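Local coordinates for sister chromatid cohesion protein (Chaetomium thermophilum, PDB 5T8V) that probably acts as a chromatin-binding cohesin loader of the SCC2/Nipped-B family, this chain being the C-terminal HEAT-repeat part of the longer protein, at residues M43-F46 / A52-A55; L100-Q105 / C159-D164; Q115-L120 / S187-R192; P169-R174 / Q248-F253. One frame throughout, in Å; residues are numbered along the deposited sequence.

All four interactions lie near the N-terminal end of this elongated helical-repeat chain, and all are structural packing. Interaction 1, the hairpin, is the outermost, its centre about 77 Å from that of the chain. Interactions 2 and 3 have centres about 14 Å apart and join directly: Trp116 NE1 probably hydrogen-bonds Phe102 O at 2.8 Å, and Val104 CG2 packs on Trp116 CE2. Their segments alternate along the sequence, so the chain threads back and forth between them. Interactions 2 and 4 share helix 149-172, where Asp164 O meets Pro169 CD at 3.4 Å. Interaction 1 touches none of the others; its nearest atoms are about 7 Å from interaction 3.

Interaction 1: M43-F46 / A52-A55; sequences MAIF and ATLA
Ile45 sets CG1 anti to its carbonyl carbon (chi1 -71°) and then runs on extended, which carries CD1 to 4.4 Å from CB of Ala55. Thr53 has OG1 lodged between its own backbone N and carbonyl carbon, and that rotation brings OG1 to 3.8 Å from CB of Ile45. The two side chains share one face of an antiparallel hairpin made of strands 44-46 and 52-54, whose short axes run at 153° to each other.

Ile45 and Thr53 form its hydrogen-bonded pair. N of Ile45 donates to O of Thr53 at 2.9 Å, while N of Thr53 donates in return to O of Ile45. A third bond, N of Ala55 to O of Met43 at 2.8 Å, takes the ladder past strand 52-54, to the N-cap residue of helix 56-71.

Phe46 and Ala52, a non-hydrogen-bonded pair, put their side chains on the other face. There CB of Ala52 sits 3.3 Å from O of Ile45. Leu54 points away from 43-46, packing on Leu86 and Leu89 of helix 81-96 and on Val31 of helix 9-36; Ala44 rests on Ala34. The hairpin is therefore held mainly by backbone amides and carbonyls, with side-chain contacts across it few and mostly apolar, while several of its side chains pack on the surrounding helices.

Interaction 2: L100-Q105 / C159-D164; sequences LDFSVQ and CKRLID
Phe102 and Arg161 carry this contact, crossing at about a right angle where the loop between helices 81-96 and 112-117 meets helix 149-172. The close-packed part is the far end of the phenyl ring. CZ of Phe102 lies 3.5 Å from CB of Arg161, and CE1 is 3.6 Å from O of Arg161 and 3.9 Å from CD2 of Leu162. Backbone N of Leu162 faces the ring at its edge. Arg161 bends at chi3 and brings NH2 to the ring edge, 3.4 Å from CE2 of Phe102; the guanidinium is turned 48° from the ring plane, so the two do not stack. Phe102 reaches this place by setting CG between its own backbone N and carbonyl carbon (chi1 49°), and the buried ring also touches Leu158, Ile166 and Leu123.

The looser side lies toward Leu100, whose O is 3.7 Å from NE of Arg161, too long for a bond. Asp101, which is exposed, stays well away from Arg161; its OD1 instead accepts a hydrogen bond from OG of Ser103 at 2.9 Å.

With an alanine in place of Phe102, a gap is likely to open beside Leu162 and Arg161, and the guanidinium would be freer to turn. Val104 adds a backbone bond to Gly165. A loop between two helices is thus pinned against a third by a buried phenyl ring, part of the layered helix packing of this HEAT-repeat chain.

Interaction 3: Q115-L120 / S187-R192; sequences QWLELL and SSCKRR
Leu117 and Arg192 are the residues whose backbones come nearest, yet their CA atoms are still 8.1 Å apart, so side chains must bridge the gap. Segment 115-120 continues from helix 112-117, and N of Leu119 is bonded to O of Trp116; on the other side, Arg192 lies in the first part of helix 190-213, its N bonded to O of Cys189 at 2.9 Å.

Arg192 spans most of the distance, its chain bent at chi3 (64°). That bend lays the guanidinium against Leu117: CD2 of Leu117 stands 3.7 Å above the guanidinium plane, toward its rim, and NH1 lies 3.8 Å from CB of Leu117. NH2 comes close to O of Leu117, but the angle is too poor for a hydrogen bond. The other branch of Leu117, CD1, meets SG of Cys189 at 3.9 Å. Leu120 comes across at a slant, its CD1 3.8 Å from O and 4.2 Å from CB of Arg192, while its CD2 lies over a face of the Trp116 ring.

The contact is thus chiefly van der Waals. It rests on shape, leucine carbons lying on the aliphatic chain and the flat face of the guanidinium of an otherwise exposed arginine, with no salt bridge or hydrogen bond between the segments.

Interaction 4: P169-R174 / Q248-F253; sequences PLAELR and QKFDGF
Phe250 gives up the most surface here, and most of it to Ala171, with a share to Leu170. The alanine methyl stands over the middle of the phenyl ring: CB of Ala171 is 3.7 Å from the ring centroid and only 14° off the ring normal, a well-centred CH-pi contact. Phe250 presents that face by holding CG anti to its carbonyl carbon (chi1 -62°), which directs the ring toward the last turn of helix 149-172. Its tip reaches the backbone there, CZ of Phe250 lying 3.5 Å from N of Ala171. Leu170 adds its CB, 4.1 Å from CZ of Phe250.

The contact is buried. Met197 of helix 190-213 touches both Leu170 and Phe250, while Ile234, Thr236 and Ile245 from loops pack on the ring as well. Beside it, Arg174 folds back over the helix end. Its NH1 donates to O of Ala171 at 2.6 Å, nearly straight at 172°. A second bond from NH1, at 3.0 Å, comes from above the carbonyl plane of Leu173 to its O, while NH2 bonds O of Glu235.

A serine in place of Phe250 would probably leave the Ala171 methyl and Met197 facing a gap, with a hydroxyl set among mostly apolar neighbours. A phenyl ring of one helix under the methyl of another, closed in by a third, is the plain helix-on-helix packing from which a HEAT-repeat array is built.

Interaction 1: M43-F46 / A52-A55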
loop_
_atom_site.group_PDB
_atom_site.type_symbol
_atom_site.label_atom_id
_atom_site.label_comp_id
_atom_site.label_asym_id
_atom_site.label_seq_id
_atom_site.Cartn_x
_atom_site.Cartn_y
_atom_site.Cartn_z
ATOM N N MET A 43 -44.129 63.337 9.098
ATOM C CA MET A 43 -44.239 62.032 9.741
ATOM C C MET A 43 -45.258 61.118 9.080
ATOM O O MET A 43 -45.028 59.912 8.991
ATOM C CB MET A 43 -44.611 62.201 11.217
ATOM C CG MET A 43 -43.484 62.732 12.089
ATOM S SD MET A 43 -43.991 62.979 13.802
ATOM C CE MET A 43 -42.402 63.165 14.607
ATOM N N ALA A 44 -46.376 61.661 8.611
ATOM C CA ALA A 44 -47.443 60.868 8.022
ATOM C C ALA A 44 -47.435 60.987 6.501
ATOM O O ALA A 44 -46.781 61.853 5.916
ATOM C CB ALA A 44 -48.802 61.301 8.581
ATOM N N ILE A 45 -48.182 60.089 5.866
ATOM C CA ILE A 45 -48.353 60.057 4.420
ATOM C C ILE A 45 -49.842 60.137 4.129
ATOM O O ILE A 45 -50.637 59.391 4.716
ATOM C CB ILE A 45 -47.737 58.786 3.802
ATOM C CG1 ILE A 45 -46.207 58.867 3.854
ATOM C CG2 ILE A 45 -48.222 58.587 2.359
ATOM C CD1 ILE A 45 -45.496 57.605 3.391
ATOM N N PHE A 46 -50.215 61.043 3.230
ATOM C CA PHE A 46 -51.603 61.223 2.828
ATOM C C PHE A 46 -51.910 60.300 1.654
ATOM O O PHE A 46 -51.263 60.389 0.604
ATOM C CB PHE A 46 -51.862 62.680 2.452
ATOM C CG PHE A 46 -53.259 62.944 1.972
ATOM C CD1 PHE A 46 -54.282 63.176 2.874
ATOM C CD2 PHE A 46 -53.549 62.965 0.619
ATOM C CE1 PHE A 46 -55.567 63.422 2.437
ATOM C CE2 PHE A 46 -54.835 63.210 0.176
ATOM C CZ PHE A 46 -55.845 63.438 1.085
ATOM N N ALA A 52 -54.592 57.955 6.193
ATOM C CA ALA A 52 -53.260 58.547 6.179
ATOM C C ALA A 52 -52.364 57.768 7.132
ATOM O O ALA A 52 -52.681 57.635 8.320
ATOM C CB ALA A 52 -53.313 60.026 6.565
ATOM N N THR A 53 -51.249 57.250 6.628
ATOM C CA THR A 53 -50.456 56.278 7.363
ATOM C C THR A 53 -49.221 56.936 7.973
ATOM O O THR A 53 -48.959 58.125 7.792
ATOM C CB THR A 53 -50.059 55.122 6.445
ATOM O OG1 THR A 53 -49.283 55.624 5.351
ATOM C CG2 THR A 53 -51.298 54.420 5.908
ATOM N N LEU A 54 -48.458 56.143 8.721
ATOM C CA LEU A 54 -47.206 56.599 9.306
ATOM C C LEU A 54 -46.052 56.246 8.378
ATOM O O LEU A 54 -46.018 55.159 7.795
ATOM C CB LEU A 54 -46.991 55.963 10.682
ATOM C CG LEU A 54 -48.037 56.288 11.754
ATOM C CD1 LEU A 54 -47.811 55.442 12.994
ATOM C CD2 LEU A 54 -48.013 57.764 12.116
ATOM N N ALA A 55 -45.110 57.173 8.239
ATOM C CA ALA A 55 -43.973 56.951 7.361
ATOM C C ALA A 55 -43.006 55.943 7.979
ATOM O O ALA A 55 -43.050 55.646 9.175
ATOM C CB ALA A 55 -43.253 58.265 7.072
#

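Interaction 2: L100-Q105 / C159-D164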
loop_
_atom_site.group_PDB
_atom_site.type_symbol
_atom_site.label_atom_id
_atom_site.label_comp_id
_atom_site.label_asym_id
_atom_site.label_seq_id
_atom_site.Cartn_x
_atom_site.Cartn_y
_atom_site.Cartn_z
ATOM N N LEU A 100 -50.191 45.579 -4.544
ATOM C CA LEU A 100 -49.112 46.197 -5.298
ATOM C C LEU A 100 -48.052 45.166 -5.675
ATOM O O LEU A 100 -47.769 44.226 -4.925
ATOM C CB LEU A 100 -48.480 47.322 -4.477
ATOM C CG LEU A 100 -47.250 48.011 -5.069
ATOM C CD1 LEU A 100 -47.606 48.732 -6.358
ATOM C CD2 LEU A 100 -46.652 48.973 -4.057
ATOM N N ASP A 101 -47.467 45.352 -6.855
ATOM C CA ASP A 101 -46.380 44.514 -7.354
ATOM C C ASP A 101 -45.123 45.374 -7.410
ATOM O O ASP A 101 -44.894 46.094 -8.387
ATOM C CB ASP A 101 -46.720 43.930 -8.722
ATOM C CG ASP A 101 -45.524 43.284 -9.392
ATOM O OD1 ASP A 101 -45.225 42.113 -9.081
ATOM O OD2 ASP A 101 -44.880 43.949 -10.231
ATOM N N PHE A 102 -44.313 45.299 -6.355
ATOM C CA PHE A 102 -43.079 46.068 -6.254
ATOM C C PHE A 102 -41.857 45.263 -6.685
ATOM O O PHE A 102 -40.729 45.621 -6.328
ATOM C CB PHE A 102 -42.894 46.584 -4.825
ATOM C CG PHE A 102 -43.073 45.530 -3.767
ATOM C CD1 PHE A 102 -42.065 44.622 -3.490
ATOM C CD2 PHE A 102 -44.250 45.456 -3.044
ATOM C CE1 PHE A 102 -42.232 43.657 -2.516
ATOM C CE2 PHE A 102 -44.422 44.496 -2.068
ATOM C CZ PHE A 102 -43.411 43.595 -1.804
ATOM N N SER A 103 -42.058 44.195 -7.451
ATOM C CA SER A 103 -40.948 43.350 -7.863
ATOM C C SER A 103 -40.117 44.029 -8.946
ATOM O O SER A 103 -40.616 44.836 -9.736
ATOM C CB SER A 103 -41.464 42.004 -8.371
ATOM O OG SER A 103 -42.355 42.175 -9.460
ATOM N N VAL A 104 -38.835 43.697 -8.967
ATOM C CA VAL A 104 -37.913 44.163 -9.996
ATOM C C VAL A 104 -37.841 43.113 -11.093
ATOM O O VAL A 104 -37.860 41.907 -10.820
ATOM C CB VAL A 104 -36.523 44.443 -9.395
ATOM C CG1 VAL A 104 -35.468 44.605 -10.489
ATOM C CG2 VAL A 104 -36.566 45.686 -8.524
ATOM N N GLN A 105 -37.756 43.570 -12.338
ATOM C CA GLN A 105 -37.637 42.693 -13.493
ATOM C C GLN A 105 -36.319 42.963 -14.205
ATOM O O GLN A 105 -35.941 44.118 -14.415
ATOM C CB GLN A 105 -38.810 42.891 -14.458
ATOM C CG GLN A 105 -40.101 42.228 -14.004
ATOM C CD GLN A 105 -40.006 40.714 -14.003
ATOM O OE1 GLN A 105 -38.960 40.145 -14.314
ATOM N NE2 GLN A 105 -41.102 40.053 -13.652
ATOM N N CYS A 159 -43.059 39.536 3.348
ATOM C CA CYS A 159 -41.780 38.834 3.350
ATOM C C CYS A 159 -41.607 38.016 2.075
ATOM O O CYS A 159 -40.561 38.087 1.415
ATOM C CB CYS A 159 -41.672 37.945 4.589
ATOM S SG CYS A 159 -41.453 38.859 6.131
ATOM N N LYS A 160 -42.628 37.240 1.705
ATOM C CA LYS A 160 -42.541 36.451 0.479
ATOM C C LYS A 160 -42.257 37.338 -0.730
ATOM O O LYS A 160 -41.320 37.082 -1.495
ATOM C CB LYS A 160 -43.828 35.654 0.266
ATOM C CG LYS A 160 -43.803 34.264 0.892
ATOM C CD LYS A 160 -44.733 33.290 0.176
ATOM C CE LYS A 160 -46.109 33.238 0.819
ATOM N NZ LYS A 160 -47.008 32.278 0.112
ATOM N N ARG A 161 -43.054 38.393 -0.916
ATOM C CA ARG A 161 -42.898 39.234 -2.099
ATOM C C ARG A 161 -41.588 40.012 -2.066
ATOM O O ARG A 161 -41.039 40.343 -3.123
ATOM C CB ARG A 161 -44.086 40.189 -2.229
ATOM C CG ARG A 161 -45.439 39.499 -2.110
ATOM C CD ARG A 161 -46.529 40.195 -2.915
ATOM N NE ARG A 161 -46.720 41.595 -2.536
ATOM C CZ ARG A 161 -47.407 42.006 -1.474
ATOM N NH1 ARG A 161 -47.971 41.130 -0.650
ATOM N NH2 ARG A 161 -47.522 43.303 -1.227
ATOM N N LEU A 162 -41.073 40.311 -0.872
ATOM C CA LEU A 162 -39.776 40.972 -0.767
ATOM C C LEU A 162 -38.652 40.040 -1.192
ATOM O O LEU A 162 -37.726 40.455 -1.898
ATOM C CB LEU A 162 -39.546 41.458 0.665
ATOM C CG LEU A 162 -40.242 42.757 1.078
ATOM C CD1 LEU A 162 -40.122 42.953 2.579
ATOM C CD2 LEU A 162 -39.658 43.952 0.335
ATOM N N ILE A 163 -38.715 38.777 -0.772
ATOM C CA ILE A 163 -37.677 37.821 -1.143
ATOM C C ILE A 163 -37.738 37.522 -2.637
ATOM O O ILE A 163 -36.716 37.545 -3.332
ATOM C CB ILE A 163 -37.811 36.542 -0.298
ATOM C CG1 ILE A 163 -37.534 36.865 1.173
ATOM C CG2 ILE A 163 -36.854 35.457 -0.790
ATOM C CD1 ILE A 163 -37.937 35.779 2.127
ATOM N N ASP A 164 -38.937 37.248 -3.157
ATOM C CA ASP A 164 -39.063 36.886 -4.566
ATOM C C ASP A 164 -38.781 38.071 -5.482
ATOM O O ASP A 164 -38.172 37.908 -6.546
ATOM C CB ASP A 164 -40.461 36.332 -4.845
ATOM C CG ASP A 164 -40.654 34.927 -4.316
ATOM O OD1 ASP A 164 -39.657 34.181 -4.211
ATOM O OD2 ASP A 164 -41.811 34.565 -4.014
#

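Interaction 3: Q115-L120 / S187-R192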
loop_
_atom_site.group_PDB
_atom_site.type_symbol
_atom_site.label_atom_id
_atom_site.label_comp_id
_atom_site.label_asym_id
_atom_site.label_seq_id
_atom_site.Cartn_x
_atom_site.Cartn_y
_atom_site.Cartn_z
ATOM N N GLN A 115 -39.824 54.864 -12.096
ATOM C CA GLN A 115 -41.203 54.600 -11.706
ATOM C C GLN A 115 -41.268 53.635 -10.530
ATOM O O GLN A 115 -42.208 53.696 -9.728
ATOM C CB GLN A 115 -41.977 54.048 -12.902
ATOM C CG GLN A 115 -43.366 53.520 -12.577
ATOM C CD GLN A 115 -44.150 53.156 -13.824
ATOM O OE1 GLN A 115 -44.182 53.914 -14.796
ATOM N NE2 GLN A 115 -44.780 51.986 -13.806
ATOM N N TRP A 116 -40.280 52.746 -10.409
ATOM C CA TRP A 116 -40.237 51.827 -9.277
ATOM C C TRP A 116 -39.874 52.557 -7.988
ATOM O O TRP A 116 -40.408 52.242 -6.918
ATOM C CB TRP A 116 -39.236 50.709 -9.566
ATOM C CG TRP A 116 -39.098 49.696 -8.469
ATOM C CD1 TRP A 116 -39.984 48.711 -8.149
ATOM C CD2 TRP A 116 -38.002 49.562 -7.556
ATOM N NE1 TRP A 116 -39.511 47.975 -7.091
ATOM C CE2 TRP A 116 -38.295 48.477 -6.710
ATOM C CE3 TRP A 116 -36.802 50.255 -7.373
ATOM C CZ2 TRP A 116 -37.434 48.070 -5.693
ATOM C CZ3 TRP A 116 -35.948 49.848 -6.364
ATOM C CH2 TRP A 116 -36.268 48.767 -5.538
ATOM N N LEU A 117 -38.977 53.541 -8.075
ATOM C CA LEU A 117 -38.504 54.256 -6.895
ATOM C C LEU A 117 -39.597 55.076 -6.225
ATOM O O LEU A 117 -39.419 55.496 -5.077
ATOM C CB LEU A 117 -37.339 55.170 -7.272
ATOM C CG LEU A 117 -35.982 54.484 -7.429
ATOM C CD1 LEU A 117 -35.090 55.256 -8.380
ATOM C CD2 LEU A 117 -35.314 54.348 -6.079
ATOM N N GLU A 118 -40.712 55.323 -6.909
ATOM C CA GLU A 118 -41.798 56.088 -6.314
ATOM C C GLU A 118 -42.646 55.258 -5.361
ATOM O O GLU A 118 -43.411 55.831 -4.578
ATOM C CB GLU A 118 -42.676 56.681 -7.417
ATOM C CG GLU A 118 -41.898 57.546 -8.400
ATOM C CD GLU A 118 -42.795 58.298 -9.363
ATOM O OE1 GLU A 118 -42.275 58.821 -10.370
ATOM O OE2 GLU A 118 -44.018 58.365 -9.113
ATOM N N LEU A 119 -42.522 53.929 -5.402
ATOM C CA LEU A 119 -43.241 53.061 -4.482
ATOM C C LEU A 119 -42.592 53.001 -3.107
ATOM O O LEU A 119 -43.256 52.610 -2.140
ATOM C CB LEU A 119 -43.318 51.642 -5.049
ATOM C CG LEU A 119 -43.862 51.487 -6.469
ATOM C CD1 LEU A 119 -43.548 50.096 -7.006
ATOM C CD2 LEU A 119 -45.356 51.752 -6.500
ATOM N N LEU A 120 -41.320 53.380 -2.996
ATOM C CA LEU A 120 -40.582 53.122 -1.763
ATOM C C LEU A 120 -41.212 53.759 -0.531
ATOM O O LEU A 120 -41.168 53.128 0.537
ATOM C CB LEU A 120 -39.128 53.588 -1.922
ATOM C CG LEU A 120 -38.292 52.897 -3.004
ATOM C CD1 LEU A 120 -36.838 53.318 -2.866
ATOM C CD2 LEU A 120 -38.412 51.377 -2.949
ATOM N N SER A 187 -27.506 50.717 -9.342
ATOM C CA SER A 187 -26.255 51.164 -8.744
ATOM C C SER A 187 -26.240 52.674 -8.558
ATOM O O SER A 187 -25.547 53.183 -7.670
ATOM C CB SER A 187 -25.076 50.724 -9.614
ATOM O OG SER A 187 -25.025 49.312 -9.736
ATOM N N SER A 188 -26.990 53.407 -9.382
ATOM C CA SER A 188 -27.059 54.856 -9.247
ATOM C C SER A 188 -27.933 55.313 -8.081
ATOM O O SER A 188 -27.864 56.490 -7.710
ATOM C CB SER A 188 -27.574 55.474 -10.548
ATOM O OG SER A 188 -27.456 56.886 -10.524
ATOM N N CYS A 189 -28.747 54.425 -7.493
ATOM C CA CYS A 189 -29.595 54.768 -6.353
ATOM C C CYS A 189 -29.449 53.751 -5.217
ATOM O O CYS A 189 -30.397 53.508 -4.447
ATOM C CB CYS A 189 -31.055 54.901 -6.785
ATOM S SG CYS A 189 -31.724 53.457 -7.629
ATOM N N LYS A 190 -28.269 53.137 -5.114
ATOM C CA LYS A 190 -27.852 52.446 -3.896
ATOM C C LYS A 190 -28.482 53.032 -2.637
ATOM O O LYS A 190 -29.169 52.327 -1.892
ATOM C CB LYS A 190 -26.331 52.511 -3.728
ATOM C CG LYS A 190 -25.517 51.779 -4.763
ATOM C CD LYS A 190 -24.033 51.981 -4.494
ATOM C CE LYS A 190 -23.171 51.219 -5.486
ATOM N NZ LYS A 190 -23.400 51.673 -6.884
ATOM N N ARG A 191 -28.234 54.321 -2.383
ATOM C CA ARG A 191 -28.587 54.903 -1.092
ATOM C C ARG A 191 -30.077 54.810 -0.819
ATOM O O ARG A 191 -30.492 54.780 0.345
ATOM C CB ARG A 191 -28.141 56.361 -1.026
ATOM C CG ARG A 191 -27.986 56.873 0.398
ATOM C CD ARG A 191 -27.298 58.221 0.444
ATOM N NE ARG A 191 -26.610 58.428 1.712
ATOM C CZ ARG A 191 -25.780 59.436 1.959
ATOM N NH1 ARG A 191 -25.523 60.343 1.024
ATOM N NH2 ARG A 191 -25.201 59.531 3.147
ATOM N N ARG A 192 -30.895 54.781 -1.869
ATOM C CA ARG A 192 -32.321 54.574 -1.677
ATOM C C ARG A 192 -32.651 53.098 -1.523
ATOM O O ARG A 192 -33.643 52.757 -0.869
ATOM C CB ARG A 192 -33.105 55.171 -2.844
ATOM C CG ARG A 192 -32.859 56.660 -3.048
ATOM C CD ARG A 192 -33.853 57.266 -4.023
ATOM N NE ARG A 192 -35.224 57.193 -3.519
ATOM C CZ ARG A 192 -36.290 57.644 -4.169
ATOM N NH1 ARG A 192 -36.160 58.208 -5.364
ATOM N NH2 ARG A 192 -37.495 57.531 -3.625
#

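Interaction 4: P169-R174 / Q248-F253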
loop_
_atom_site.group_PDB
_atom_site.type_symbol
_atom_site.label_atom_id
_atom_site.label_comp_id
_atom_site.label_asym_id
_atom_site.label_seq_id
_atom_site.Cartn_x
_atom_site.Cartn_y
_atom_site.Cartn_z
ATOM N N PRO A 169 -33.550 38.898 -6.776
ATOM C CA PRO A 169 -33.119 39.449 -8.071
ATOM C C PRO A 169 -32.039 40.510 -7.950
ATOM O O PRO A 169 -31.217 40.647 -8.865
ATOM C CB PRO A 169 -34.415 40.021 -8.664
ATOM C CG PRO A 169 -35.346 40.177 -7.509
ATOM C CD PRO A 169 -34.992 39.095 -6.545
ATOM N N LEU A 170 -32.010 41.269 -6.852
ATOM C CA LEU A 170 -30.940 42.245 -6.668
ATOM C C LEU A 170 -29.615 41.557 -6.376
ATOM O O LEU A 170 -28.574 41.951 -6.914
ATOM C CB LEU A 170 -31.293 43.217 -5.544
ATOM C CG LEU A 170 -32.176 44.406 -5.934
ATOM C CD1 LEU A 170 -32.640 45.149 -4.695
ATOM C CD2 LEU A 170 -31.433 45.352 -6.858
ATOM N N ALA A 171 -29.631 40.529 -5.526
ATOM C CA ALA A 171 -28.406 39.790 -5.252
ATOM C C ALA A 171 -27.871 39.124 -6.512
ATOM O O ALA A 171 -26.656 39.103 -6.743
ATOM C CB ALA A 171 -28.658 38.748 -4.163
ATOM N N GLU A 172 -28.762 38.585 -7.347
ATOM C CA GLU A 172 -28.339 37.832 -8.522
ATOM C C GLU A 172 -27.979 38.720 -9.706
ATOM O O GLU A 172 -27.298 38.251 -10.625
ATOM C CB GLU A 172 -29.440 36.858 -8.945
ATOM C CG GLU A 172 -29.795 35.827 -7.887
ATOM C CD GLU A 172 -30.763 34.776 -8.394
ATOM O OE1 GLU A 172 -31.091 34.802 -9.598
ATOM O OE2 GLU A 172 -31.194 33.924 -7.588
ATOM N N LEU A 173 -28.409 39.979 -9.709
ATOM C CA LEU A 173 -28.204 40.839 -10.869
ATOM C C LEU A 173 -26.722 41.118 -11.077
ATOM O O LEU A 173 -26.014 41.509 -10.144
ATOM C CB LEU A 173 -28.962 42.153 -10.696
ATOM C CG LEU A 173 -29.011 43.027 -11.949
ATOM C CD1 LEU A 173 -29.976 42.437 -12.966
ATOM C CD2 LEU A 173 -29.397 44.454 -11.596
ATOM N N ARG A 174 -26.259 40.932 -12.310
ATOM C CA ARG A 174 -24.871 41.155 -12.679
ATOM C C ARG A 174 -24.788 42.212 -13.773
ATOM O O ARG A 174 -25.800 42.680 -14.302
ATOM C CB ARG A 174 -24.212 39.853 -13.147
ATOM C CG ARG A 174 -24.166 38.771 -12.083
ATOM C CD ARG A 174 -23.249 39.153 -10.927
ATOM N NE ARG A 174 -23.243 38.137 -9.878
ATOM C CZ ARG A 174 -24.103 38.091 -8.863
ATOM N NH1 ARG A 174 -25.055 39.008 -8.744
ATOM N NH2 ARG A 174 -24.012 37.121 -7.963
ATOM N N GLN A 248 -22.138 42.358 1.844
ATOM C CA GLN A 248 -22.348 42.069 3.259
ATOM C C GLN A 248 -23.813 42.206 3.656
ATOM O O GLN A 248 -24.281 41.492 4.549
ATOM C CB GLN A 248 -21.482 42.989 4.118
ATOM C CG GLN A 248 -19.986 42.767 3.938
ATOM C CD GLN A 248 -19.164 43.384 5.055
ATOM O OE1 GLN A 248 -19.695 43.749 6.105
ATOM N NE2 GLN A 248 -17.861 43.506 4.833
ATOM N N LYS A 249 -24.548 43.117 3.021
ATOM C CA LYS A 249 -25.973 43.255 3.307
ATOM C C LYS A 249 -26.704 41.942 3.025
ATOM O O LYS A 249 -27.453 41.423 3.872
ATOM C CB LYS A 249 -26.538 44.408 2.471
ATOM C CG LYS A 249 -27.825 45.026 2.990
ATOM C CD LYS A 249 -27.626 45.738 4.329
ATOM C CE LYS A 249 -28.950 46.215 4.898
ATOM N NZ LYS A 249 -28.808 46.756 6.278
ATOM N N PHE A 250 -26.460 41.368 1.845
ATOM C CA PHE A 250 -27.047 40.076 1.516
ATOM C C PHE A 250 -26.581 39.001 2.491
ATOM O O PHE A 250 -27.366 38.129 2.886
ATOM C CB PHE A 250 -26.699 39.694 0.077
ATOM C CG PHE A 250 -27.244 40.645 -0.952
ATOM C CD1 PHE A 250 -28.609 40.805 -1.112
ATOM C CD2 PHE A 250 -26.392 41.369 -1.767
ATOM C CE1 PHE A 250 -29.115 41.674 -2.060
ATOM C CE2 PHE A 250 -26.894 42.239 -2.718
ATOM C CZ PHE A 250 -28.257 42.390 -2.865
ATOM N N ASP A 251 -25.305 39.042 2.894
ATOM C CA ASP A 251 -24.860 38.137 3.949
ATOM C C ASP A 251 -25.764 38.257 5.170
ATOM O O ASP A 251 -26.169 37.249 5.762
ATOM C CB ASP A 251 -23.408 38.422 4.336
ATOM C CG ASP A 251 -22.424 38.071 3.235
ATOM O OD1 ASP A 251 -22.837 37.447 2.233
ATOM O OD2 ASP A 251 -21.231 38.411 3.381
ATOM N N GLY A 252 -26.095 39.491 5.553
ATOM C CA GLY A 252 -27.028 39.689 6.648
ATOM C C GLY A 252 -28.341 38.972 6.414
ATOM O O GLY A 252 -28.904 38.367 7.332
ATOM N N PHE A 253 -28.844 39.017 5.179
ATOM C CA PHE A 253 -30.050 38.250 4.880
ATOM C C PHE A 253 -29.837 36.763 5.144
ATOM O O PHE A 253 -30.669 36.109 5.786
ATOM C CB PHE A 253 -30.492 38.482 3.439
ATOM C CG PHE A 253 -31.264 39.746 3.249
ATOM C CD1 PHE A 253 -32.565 39.848 3.705
ATOM C CD2 PHE A 253 -30.690 40.835 2.623
ATOM C CE1 PHE A 253 -33.281 41.014 3.535
ATOM C CE2 PHE A 253 -31.401 42.001 2.448
ATOM C CZ PHE A 253 -32.700 42.090 2.904
#